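PDB 3FBU: acetyltransferase, GNAT family from Bacillus anthracis str. Sterne, which probably transfers an acetyl group from acetyl-coenzyme A to an acceptor that is not identified, as a GNAT-family acetyltransferase. Local coordinates for residues S28-Y33 against F90-F95; V61-I64 against L69-H72; E102-T107 against E136-R141. All blocks are in the same frame, centred on the assembly; numbering follows the deposited sequence.

Contact 1: S28-Y33 against F90-F95. With COA (coenzyme A), chain C.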
loop_
_atom_site.group_PDB
_atom_site.type_symbol
_atom_site.label_atom_id
_atom_site.label_comp_id
_atom_site.label_asym_id
_atom_site.label_seq_id
_atom_site.Cartn_x
_atom_site.Cartn_y
_atom_site.Cartn_z
ATOM N N SER A 28 -2.398 -0.087 -15.799
ATOM C CA SER A 28 -3.800 0.031 -15.383
ATOM C C SER A 28 -3.931 0.148 -13.875
ATOM O O SER A 28 -4.889 0.742 -13.394
ATOM C CB SER A 28 -4.680 -1.090 -15.988
ATOM O OG SER A 28 -4.334 -2.363 -15.496
ATOM N N ASP A 29 -2.960 -0.357 -13.122
ATOM C CA ASP A 29 -2.929 -0.119 -11.694
ATOM C C ASP A 29 -2.625 1.349 -11.409
ATOM O O ASP A 29 -3.270 1.951 -10.555
ATOM C CB ASP A 29 -1.907 -1.013 -11.000
ATOM C CG ASP A 29 -2.347 -2.478 -10.965
ATOM O OD1 ASP A 29 -3.588 -2.732 -10.939
ATOM O OD2 ASP A 29 -1.456 -3.367 -10.965
ATOM N N VAL A 30 -1.680 1.935 -12.148
ATOM C CA VAL A 30 -1.359 3.358 -11.976
ATOM C C VAL A 30 -2.561 4.260 -12.256
ATOM O O VAL A 30 -2.802 5.207 -11.520
ATOM C CB VAL A 30 -0.175 3.803 -12.868
ATOM C CG1 VAL A 30 0.003 5.346 -12.817
ATOM C CG2 VAL A 30 1.090 3.070 -12.448
ATOM N N MET A 31 -3.308 3.964 -13.315
ATOM C CA MET A 31 -4.364 4.849 -13.807
ATOM C C MET A 31 -5.777 4.471 -13.309
ATOM O O MET A 31 -6.757 5.038 -13.762
ATOM C CB MET A 31 -4.304 4.917 -15.344
ATOM C CG MET A 31 -2.922 5.320 -15.881
ATOM S SD MET A 31 -2.449 7.051 -15.524
ATOM C CE MET A 31 -3.160 7.907 -16.909
ATOM N N LYS A 32 -5.850 3.565 -12.341
ATOM C CA LYS A 32 -7.113 3.140 -11.694
ATOM C C LYS A 32 -8.012 4.312 -11.276
ATOM O O LYS A 32 -9.217 4.296 -11.544
ATOM C CB LYS A 32 -6.765 2.264 -10.479
ATOM C CG LYS A 32 -7.838 2.132 -9.394
ATOM C CD LYS A 32 -8.697 0.916 -9.578
ATOM C CE LYS A 32 -9.656 0.734 -8.395
ATOM N NZ LYS A 32 -10.692 -0.279 -8.734
ATOM N N TYR A 33 -7.439 5.326 -10.635
ATOM C CA TYR A 33 -8.224 6.468 -10.157
ATOM C C TYR A 33 -8.169 7.664 -11.044
ATOM O O TYR A 33 -8.657 8.691 -10.708
ATOM C CB TYR A 33 -7.818 6.868 -8.751
ATOM C CG TYR A 33 -8.019 5.814 -7.749
ATOM C CD1 TYR A 33 -9.279 5.499 -7.297
ATOM C CD2 TYR A 33 -6.961 5.109 -7.250
ATOM C CE1 TYR A 33 -9.462 4.525 -6.377
ATOM C CE2 TYR A 33 -7.144 4.152 -6.336
ATOM C CZ TYR A 33 -8.391 3.854 -5.918
ATOM O OH TYR A 33 -8.557 2.894 -5.017
ATOM N N PHE A 90 2.957 8.782 -10.661
ATOM C CA PHE A 90 4.342 8.322 -10.606
ATOM C C PHE A 90 4.451 6.895 -11.117
ATOM O O PHE A 90 3.459 6.163 -11.211
ATOM C CB PHE A 90 4.913 8.444 -9.179
ATOM C CG PHE A 90 5.422 9.815 -8.860
ATOM C CD1 PHE A 90 4.542 10.872 -8.717
ATOM C CD2 PHE A 90 6.756 10.055 -8.713
ATOM C CE1 PHE A 90 4.998 12.120 -8.465
ATOM C CE2 PHE A 90 7.212 11.302 -8.441
ATOM C CZ PHE A 90 6.334 12.344 -8.312
ATOM N N ASN A 91 5.666 6.556 -11.511
ATOM C CA ASN A 91 6.045 5.247 -11.987
ATOM C C ASN A 91 6.201 4.326 -10.787
ATOM O O ASN A 91 6.995 4.633 -9.881
ATOM C CB ASN A 91 7.373 5.362 -12.757
ATOM C CG ASN A 91 7.802 4.064 -13.420
ATOM O OD1 ASN A 91 7.638 2.973 -12.871
ATOM N ND2 ASN A 91 8.377 4.183 -14.618
ATOM N N PRO A 92 5.467 3.211 -10.777
ATOM C CA PRO A 92 5.500 2.253 -9.656
ATOM C C PRO A 92 6.897 1.729 -9.320
ATOM O O PRO A 92 7.129 1.336 -8.182
ATOM C CB PRO A 92 4.627 1.094 -10.116
ATOM C CG PRO A 92 3.944 1.503 -11.344
ATOM C CD PRO A 92 4.533 2.803 -11.846
ATOM N N LYS A 93 7.818 1.724 -10.283
ATOM C CA LYS A 93 9.210 1.355 -9.957
ATOM C C LYS A 93 9.789 2.237 -8.877
ATOM O O LYS A 93 10.752 1.843 -8.204
ATOM C CB LYS A 93 10.124 1.443 -11.161
ATOM C CG LYS A 93 9.817 0.442 -12.209
ATOM C CD LYS A 93 10.635 0.736 -13.443
ATOM C CE LYS A 93 10.239 -0.165 -14.593
ATOM N NZ LYS A 93 10.369 -1.610 -14.249
ATOM N N TYR A 94 9.243 3.440 -8.720
ATOM C CA TYR A 94 9.830 4.415 -7.805
ATOM C C TYR A 94 8.934 4.799 -6.623
ATOM O O TYR A 94 9.222 5.749 -5.914
ATOM C CB TYR A 94 10.262 5.653 -8.603
ATOM C CG TYR A 94 11.231 5.277 -9.700
ATOM C CD1 TYR A 94 12.593 5.154 -9.434
ATOM C CD2 TYR A 94 10.782 4.991 -10.984
ATOM C CE1 TYR A 94 13.485 4.785 -10.426
ATOM C CE2 TYR A 94 11.678 4.603 -11.986
ATOM C CZ TYR A 94 13.021 4.507 -11.693
ATOM O OH TYR A 94 13.915 4.139 -12.669
ATOM N N PHE A 95 7.881 4.028 -6.391
ATOM C CA PHE A 95 6.978 4.269 -5.267
ATOM C C PHE A 95 7.651 4.080 -3.904
ATOM O O PHE A 95 8.645 3.334 -3.758
ATOM C CB PHE A 95 5.774 3.304 -5.306
ATOM C CG PHE A 95 4.746 3.608 -6.363
ATOM C CD1 PHE A 95 4.805 4.754 -7.147
ATOM C CD2 PHE A 95 3.673 2.743 -6.541
ATOM C CE1 PHE A 95 3.821 5.008 -8.095
ATOM C CE2 PHE A 95 2.690 3.001 -7.494
ATOM C CZ PHE A 95 2.778 4.144 -8.279
HETATM N N1A COA C . -1.507 1.725 2.457
HETATM C C2A COA C . -1.153 2.693 3.361
HETATM N N3A COA C . -0.132 3.561 3.078
HETATM C C4A COA C . 0.515 3.452 1.886
HETATM C C5A COA C . 0.170 2.484 0.957
HETATM C C6A COA C . -0.877 1.612 1.242
HETATM N N6A COA C . -1.261 0.683 0.364
HETATM N N7A COA C . 0.978 2.627 -0.102
HETATM C C8A COA C . 1.832 3.644 0.126
HETATM N N9A COA C . 1.556 4.162 1.366
HETATM C C1B COA C . 2.106 5.363 2.006
HETATM C C2B COA C . 3.629 5.328 2.153
HETATM O O2B COA C . 4.040 4.600 3.304
HETATM C C3B COA C . 3.907 6.813 2.242
HETATM O O3B COA C . 3.684 7.286 3.561
HETATM P P3B COA C . 4.843 7.384 4.688
HETATM O O7A COA C . 4.384 8.214 5.843
HETATM O O8A COA C . 5.184 5.977 5.103
HETATM O O9A COA C . 6.028 8.049 4.021
HETATM C C4B COA C . 2.868 7.433 1.295
HETATM O O4B COA C . 1.812 6.515 1.226
HETATM C C5B COA C . 3.406 7.664 -0.112
HETATM O O5B COA C . 4.351 8.714 -0.033
HETATM P P1A COA C . 5.447 8.915 -1.180
HETATM O O1A COA C . 6.523 7.853 -1.031
HETATM O O2A COA C . 5.969 10.297 -1.123
HETATM O O3A COA C . 4.563 8.721 -2.507
HETATM P P2A COA C . 5.003 7.944 -3.851
HETATM O O4A COA C . 6.303 8.526 -4.351
HETATM O O5A COA C . 5.009 6.438 -3.571
HETATM O O6A COA C . 3.767 8.326 -4.821
HETATM C CBP COA C . 1.503 8.360 -5.578
HETATM C CCP COA C . 2.427 8.394 -4.360
HETATM C CDP COA C . 1.991 9.493 -6.498
HETATM C CEP COA C . 0.105 8.592 -5.001
HETATM C CAP COA C . 1.603 6.978 -6.277
HETATM O OAP COA C . 1.087 5.942 -5.456
HETATM C C9P COA C . 0.832 6.914 -7.561
HETATM O O9P COA C . 1.357 7.469 -8.704
HETATM N N8P COA C . -0.402 6.401 -7.576
HETATM C C7P COA C . -1.111 6.163 -8.832
HETATM C C6P COA C . -1.658 7.433 -9.462
HETATM C C5P COA C . -2.668 8.125 -8.548
HETATM O O5P COA C . -3.650 7.528 -8.052
HETATM N N4P COA C . -2.453 9.410 -8.354
HETATM C C3P COA C . -3.254 10.188 -7.401
HETATM C C2P COA C . -4.586 10.659 -7.941
HETATM S S1P COA C . -5.401 11.773 -6.757
#

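Contact 2: V61-I64 against L69-H72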
loop_
_atom_site.group_PDB
_atom_site.type_symbol
_atom_site.label_atom_id
_atom_site.label_comp_id
_atom_site.label_asym_id
_atom_site.label_seq_id
_atom_site.Cartn_x
_atom_site.Cartn_y
_atom_site.Cartn_z
ATOM N N VAL A 61 8.875 15.077 -13.221
ATOM C CA VAL A 61 9.705 15.031 -12.050
ATOM C C VAL A 61 10.910 14.157 -12.457
ATOM O O VAL A 61 10.758 12.995 -12.849
ATOM C CB VAL A 61 8.948 14.422 -10.846
ATOM C CG1 VAL A 61 9.872 14.304 -9.635
ATOM C CG2 VAL A 61 7.701 15.267 -10.482
ATOM N N ILE A 62 12.093 14.751 -12.371
ATOM C CA ILE A 62 13.322 14.139 -12.860
ATOM C C ILE A 62 14.262 13.911 -11.677
ATOM O O ILE A 62 14.539 14.837 -10.930
ATOM C CB ILE A 62 14.036 15.055 -13.875
ATOM C CG1 ILE A 62 13.105 15.474 -15.005
ATOM C CG2 ILE A 62 15.262 14.365 -14.450
ATOM C CD1 ILE A 62 12.666 14.336 -15.863
ATOM N N LEU A 63 14.718 12.669 -11.512
ATOM C CA LEU A 63 15.733 12.320 -10.506
ATOM C C LEU A 63 17.056 12.961 -10.897
ATOM O O LEU A 63 17.557 12.719 -11.992
ATOM C CB LEU A 63 15.888 10.798 -10.401
ATOM C CG LEU A 63 15.246 10.189 -9.164
ATOM C CD1 LEU A 63 14.899 8.697 -9.316
ATOM C CD2 LEU A 63 16.219 10.412 -7.982
ATOM N N ILE A 64 17.595 13.798 -10.013
ATOM C CA ILE A 64 18.871 14.460 -10.248
ATOM C C ILE A 64 20.022 13.436 -10.224
ATOM O O ILE A 64 20.114 12.586 -9.336
ATOM C CB ILE A 64 19.160 15.554 -9.194
ATOM C CG1 ILE A 64 18.148 16.703 -9.289
ATOM C CG2 ILE A 64 20.573 16.127 -9.410
ATOM C CD1 ILE A 64 18.100 17.595 -8.054
ATOM N N LEU A 69 13.137 10.204 -15.491
ATOM C CA LEU A 69 11.767 10.737 -15.273
ATOM C C LEU A 69 10.968 9.678 -14.517
ATOM O O LEU A 69 10.734 8.583 -15.025
ATOM C CB LEU A 69 11.100 11.082 -16.605
ATOM C CG LEU A 69 9.723 11.770 -16.651
ATOM C CD1 LEU A 69 9.499 12.494 -17.969
ATOM C CD2 LEU A 69 8.628 10.760 -16.411
ATOM N N VAL A 70 10.557 10.010 -13.303
ATOM C CA VAL A 70 9.911 9.070 -12.433
ATOM C C VAL A 70 8.420 9.354 -12.254
ATOM O O VAL A 70 7.703 8.560 -11.664
ATOM C CB VAL A 70 10.627 9.033 -11.060
ATOM C CG1 VAL A 70 12.084 8.551 -11.270
ATOM C CG2 VAL A 70 10.596 10.398 -10.344
ATOM N N GLY A 71 7.958 10.489 -12.758
ATOM C CA GLY A 71 6.536 10.810 -12.659
ATOM C C GLY A 71 6.271 12.232 -13.081
ATOM O O GLY A 71 7.129 12.899 -13.658
ATOM N N HIS A 72 5.045 12.681 -12.852
ATOM C CA HIS A 72 4.724 14.075 -13.068
ATOM C C HIS A 72 3.811 14.649 -11.972
ATOM O O HIS A 72 3.063 13.931 -11.282
ATOM C CB HIS A 72 4.162 14.312 -14.488
ATOM C CG HIS A 72 2.783 13.762 -14.730
ATOM N ND1 HIS A 72 2.567 12.523 -15.303
ATOM C CD2 HIS A 72 1.547 14.294 -14.512
ATOM C CE1 HIS A 72 1.269 12.304 -15.406
ATOM N NE2 HIS A 72 0.624 13.355 -14.929
#

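Contact 3: E102-T107 against E136-R141. With COA (coenzyme A), chain C.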
loop_
_atom_site.group_PDB
_atom_site.type_symbol
_atom_site.label_atom_id
_atom_site.label_comp_id
_atom_site.label_asym_id
_atom_site.label_seq_id
_atom_site.Cartn_x
_atom_site.Cartn_y
_atom_site.Cartn_z
ATOM N N GLU A 102 8.135 14.735 -1.848
ATOM C CA GLU A 102 9.226 15.698 -2.042
ATOM C C GLU A 102 8.894 16.658 -3.176
ATOM O O GLU A 102 9.037 17.858 -3.021
ATOM C CB GLU A 102 10.583 14.974 -2.287
ATOM C CG GLU A 102 11.715 15.935 -2.609
ATOM C CD GLU A 102 13.087 15.239 -2.784
ATOM O OE1 GLU A 102 13.245 14.100 -2.328
ATOM O OE2 GLU A 102 13.974 15.842 -3.407
ATOM N N ALA A 103 8.401 16.123 -4.300
ATOM C CA ALA A 103 8.059 16.953 -5.448
ATOM C C ALA A 103 6.880 17.871 -5.136
ATOM O O ALA A 103 6.894 19.052 -5.511
ATOM C CB ALA A 103 7.750 16.085 -6.656
ATOM N N ALA A 104 5.876 17.326 -4.446
ATOM C CA ALA A 104 4.651 18.077 -4.152
ATOM C C ALA A 104 4.937 19.144 -3.126
ATOM O O ALA A 104 4.437 20.243 -3.262
ATOM C CB ALA A 104 3.531 17.145 -3.672
ATOM N N GLN A 105 5.778 18.852 -2.134
ATOM C CA GLN A 105 6.203 19.866 -1.141
ATOM C C GLN A 105 6.876 21.056 -1.833
ATOM O O GLN A 105 6.563 22.222 -1.568
ATOM C CB GLN A 105 7.131 19.243 -0.069
ATOM C CG GLN A 105 7.528 20.165 1.106
ATOM C CD GLN A 105 8.305 19.430 2.210
ATOM O OE1 GLN A 105 8.485 18.194 2.166
ATOM N NE2 GLN A 105 8.773 20.191 3.217
ATOM N N ALA A 106 7.796 20.740 -2.732
ATOM C CA ALA A 106 8.514 21.734 -3.521
ATOM C C ALA A 106 7.588 22.573 -4.396
ATOM O O ALA A 106 7.794 23.770 -4.547
ATOM C CB ALA A 106 9.575 21.037 -4.386
ATOM N N THR A 107 6.562 21.951 -4.970
ATOM C CA THR A 107 5.572 22.661 -5.765
ATOM C C THR A 107 4.749 23.635 -4.924
ATOM O O THR A 107 4.565 24.769 -5.324
ATOM C CB THR A 107 4.662 21.656 -6.520
ATOM O OG1 THR A 107 5.482 20.755 -7.289
ATOM C CG2 THR A 107 3.654 22.386 -7.451
ATOM N N GLU A 136 -1.373 14.632 3.317
ATOM C CA GLU A 136 -1.144 14.856 4.738
ATOM C C GLU A 136 0.321 15.194 5.024
ATOM O O GLU A 136 0.611 16.142 5.751
ATOM C CB GLU A 136 -1.556 13.606 5.521
ATOM C CG GLU A 136 -3.089 13.362 5.469
ATOM C CD GLU A 136 -3.572 12.131 6.212
ATOM O OE1 GLU A 136 -2.764 11.204 6.501
ATOM O OE2 GLU A 136 -4.813 12.073 6.421
ATOM N N LYS A 137 1.220 14.438 4.424
ATOM C CA LYS A 137 2.664 14.602 4.640
ATOM C C LYS A 137 3.147 15.998 4.275
ATOM O O LYS A 137 4.077 16.550 4.910
ATOM C CB LYS A 137 3.442 13.568 3.811
ATOM C CG LYS A 137 3.265 12.121 4.276
ATOM C CD LYS A 137 3.672 11.117 3.204
ATOM C CE LYS A 137 5.202 11.057 2.953
ATOM N NZ LYS A 137 6.005 11.127 4.189
ATOM N N ILE A 138 2.552 16.596 3.243
ATOM C CA ILE A 138 2.986 17.902 2.799
ATOM C C ILE A 138 2.238 19.055 3.489
ATOM O O ILE A 138 2.471 20.222 3.181
ATOM C CB ILE A 138 2.927 18.021 1.219
ATOM C CG1 ILE A 138 1.486 18.000 0.700
ATOM C CG2 ILE A 138 3.822 16.951 0.569
ATOM C CD1 ILE A 138 1.379 17.986 -0.810
ATOM N N GLY A 139 1.357 18.737 4.434
ATOM C CA GLY A 139 0.768 19.759 5.298
ATOM C C GLY A 139 -0.673 20.137 4.976
ATOM O O GLY A 139 -1.215 21.050 5.573
ATOM N N MET A 140 -1.296 19.411 4.053
ATOM C CA MET A 140 -2.678 19.694 3.678
ATOM C C MET A 140 -3.655 19.146 4.726
ATOM O O MET A 140 -3.383 18.149 5.422
ATOM C CB MET A 140 -2.995 19.181 2.254
ATOM C CG MET A 140 -2.001 19.603 1.142
ATOM S SD MET A 140 -2.477 19.002 -0.568
ATOM C CE MET A 140 -3.650 20.331 -0.959
ATOM N N ARG A 141 -4.791 19.827 4.845
ATOM C CA ARG A 141 -5.828 19.473 5.780
ATOM C C ARG A 141 -7.017 18.892 5.023
ATOM O O ARG A 141 -7.424 19.463 4.017
ATOM C CB ARG A 141 -6.330 20.710 6.474
ATOM C CG ARG A 141 -5.419 21.307 7.508
ATOM C CD ARG A 141 -5.882 22.679 7.967
ATOM N NE ARG A 141 -5.727 23.678 6.911
ATOM C CZ ARG A 141 -6.733 24.121 6.154
ATOM N NH1 ARG A 141 -7.984 23.683 6.338
ATOM N NH2 ARG A 141 -6.490 24.996 5.205
HETATM N N1A COA C . -1.507 1.725 2.457
HETATM C C2A COA C . -1.153 2.693 3.361
HETATM N N3A COA C . -0.132 3.561 3.078
HETATM C C4A COA C . 0.515 3.452 1.886
HETATM C C5A COA C . 0.170 2.484 0.957
HETATM C C6A COA C . -0.877 1.612 1.242
HETATM N N6A COA C . -1.261 0.683 0.364
HETATM N N7A COA C . 0.978 2.627 -0.102
HETATM C C8A COA C . 1.832 3.644 0.126
HETATM N N9A COA C . 1.556 4.162 1.366
HETATM C C1B COA C . 2.106 5.363 2.006
HETATM C C2B COA C . 3.629 5.328 2.153
HETATM O O2B COA C . 4.040 4.600 3.304
HETATM C C3B COA C . 3.907 6.813 2.242
HETATM O O3B COA C . 3.684 7.286 3.561
HETATM P P3B COA C . 4.843 7.384 4.688
HETATM O O7A COA C . 4.384 8.214 5.843
HETATM O O8A COA C . 5.184 5.977 5.103
HETATM O O9A COA C . 6.028 8.049 4.021
HETATM C C4B COA C . 2.868 7.433 1.295
HETATM O O4B COA C . 1.812 6.515 1.226
HETATM C C5B COA C . 3.406 7.664 -0.112
HETATM O O5B COA C . 4.351 8.714 -0.033
HETATM P P1A COA C . 5.447 8.915 -1.180
HETATM O O1A COA C . 6.523 7.853 -1.031
HETATM O O2A COA C . 5.969 10.297 -1.123
HETATM O O3A COA C . 4.563 8.721 -2.507
HETATM P P2A COA C . 5.003 7.944 -3.851
HETATM O O4A COA C . 6.303 8.526 -4.351
HETATM O O5A COA C . 5.009 6.438 -3.571
HETATM O O6A COA C . 3.767 8.326 -4.821
HETATM C CBP COA C . 1.503 8.360 -5.578
HETATM C CCP COA C . 2.427 8.394 -4.360
HETATM C CDP COA C . 1.991 9.493 -6.498
HETATM C CEP COA C . 0.105 8.592 -5.001
HETATM C CAP COA C . 1.603 6.978 -6.277
HETATM O OAP COA C . 1.087 5.942 -5.456
HETATM C C9P COA C . 0.832 6.914 -7.561
HETATM O O9P COA C . 1.357 7.469 -8.704
HETATM N N8P COA C . -0.402 6.401 -7.576
HETATM C C7P COA C . -1.111 6.163 -8.832
HETATM C C6P COA C . -1.658 7.433 -9.462
HETATM C C5P COA C . -2.668 8.125 -8.548
HETATM O O5P COA C . -3.650 7.528 -8.052
HETATM N N4P COA C . -2.453 9.410 -8.354
HETATM C C3P COA C . -3.254 10.188 -7.401
HETATM C C2P COA C . -4.586 10.659 -7.941
HETATM S S1P COA C . -5.401 11.773 -6.757
#

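Contact 1: S28-Y33 against F90-F95
The backbone N of F90 donates to O9P of coenzyme A at 2.8 Å, while the carbonyl O of the same residue lies 3.9 Å from CG1 of V30. This bond is typical of the GNAT fold, in which the strand end pairs with the pantetheine arm much as with another strand; the carbonyl O of W88 also bonds the cofactor. V30 has CG1 anti to its own N (chi1 172°), which sets CG1 near F90 and CG2 against P92. CG2 meets CG of P92 at 3.4 Å, tighter than usual, the two compact side chains crossing at about a right angle. Valine suits this place because two methyls on one CB serve two neighbours at once. Its backbone O approaches C6P of the arm at 3.2 Å. In the 90-95 segment, OD1 of N91 accepts from N of K93 at 2.9 Å, an Asx turn that helps shape the bend after the strand. Outside the pocket, D29 forms a salt bridge with K16 of the second subunit. The ring of F95 is sandwiched between P92 and the cofactor: coenzyme A OAP lies off-centre over one face, and CA of P92 sits 3.3 Å above the centre of the other.

Contact 2: V61-I64 against L69-H72
V61 is tied to both V70 and G71 through its backbone, in the hairpin made by strands 58-63 and 68-79. Its carbonyl O accepts from N of V70 at 3.0 Å. In return N of V61 donates to O of G71 at 2.8 Å. Two successive residues thus face one, a pattern consistent with a beta bulge. G71 has a nearly fully extended backbone (phi 170°), which comes easily to glycine. A weaker CA-H...O contact adds to the backbone pairing, with CA of L69 3.5 Å from O of V61, and I62 and L69 follow as an antiparallel non-hydrogen-bonded pair.

The remaining contacts are apolar. V70 packs beside V61 and L63 at once: its CG1 presses on CD1 of L63 at a tight 3.4 Å, and its CG2 lies 4.0 Å from CG1 of V61. Two branches on one beta carbon let a single small residue serve both neighbours. On the other face of the hairpin, the two bends of I62 (chi1 -54°, chi2 -65°) fold CD1 back over L69, 3.7 Å from its CB. Beta-branched V61 and I62 suit extended backbone, whereas V70 takes the non-extended turn of the bulge while its methyls keep their hold on V61 and L63.

The hairpin sits mid-sheet, strand 8-10 bonding to I62 on one flank and strand 83-90 to H72 on the other. L69 is covered by A20, V21 and Y24 of helix 18-25. ND1 of H72 is hydrogen-bonded to the hydroxyl of Y24, and its ring meets that of F47 in helix 41-50, while V61 and V70 lean on F90 of strand 83-90.

Contact 3: E102-T107 against E136-R141
I138 carries this contact, laying its two ends on neighbouring residues of helix 99-114. CD1 reaches CB of A104 at 3.7 Å, and the CG2 branch comes up to the backbone N of Q105 at 3.8 Å and to its CB at 4.1 Å. With CG1 between backbone N and carbonyl carbon (chi1 68°) and the chain extended beyond it, the ethyl arm points at A104 while CG2 rests beside Q105. Alanine suits the helix here: its small methyl lets I138 come close to the backbone. Q105 touches I138 through its N and CB; the site is exposed, which suits its polar amide end.

In the next shell, W88 of strand 83-90 touches both A104 and I138, so the pair rests on the sheet. In the same helix 99-114, O of A103 is gripped twice by T107: N donates at 3.0 Å and OG1 at 2.8 Å, from opposite faces of the carbonyl plane. Behind I138, helix 129-137 ends in a Schellman motif, in which G139 takes positive phi (104°), a conformation suited to glycine, and its N returns to O of E136 at 3.0 Å.

One residue before I138, K137 bends its chain at chi3 and chi4 to bring NZ within 3.1 Å of O9A on the 3'-phosphate of coenzyme A, where its positive charge probably offsets the negative charge of the phosphate. E136 forms a salt bridge with R133, which also bonds the cofactor. Helices 99-114 and 129-137, flanking the cofactor and joined through strand 119-124, are characteristic of the GNAT acetyl-coenzyme A site.

How the contacts relate
Contacts 1 and 3 grip different portions of one coenzyme A molecule: contact 1 holds the pantetheine arm, contact 3 the 3'-phosphate. Their centres are 19 Å apart, and their nearest atoms about 4 Å apart without touching. Contact 2 lies within the chain span closed by contact 1, its centre 14 Å away, and adjoins it directly: N of N91 and O of V70 are 2.9 Å apart, a probable hydrogen bond, and the ring of Y94 packs on V70. Contact 2 also meets contact 3: where helix 99-114 packs on the hairpin, CG2 of V61 lies 3.9 Å from CB of A103. The hairpin thereby touches both cofactor-binding regions.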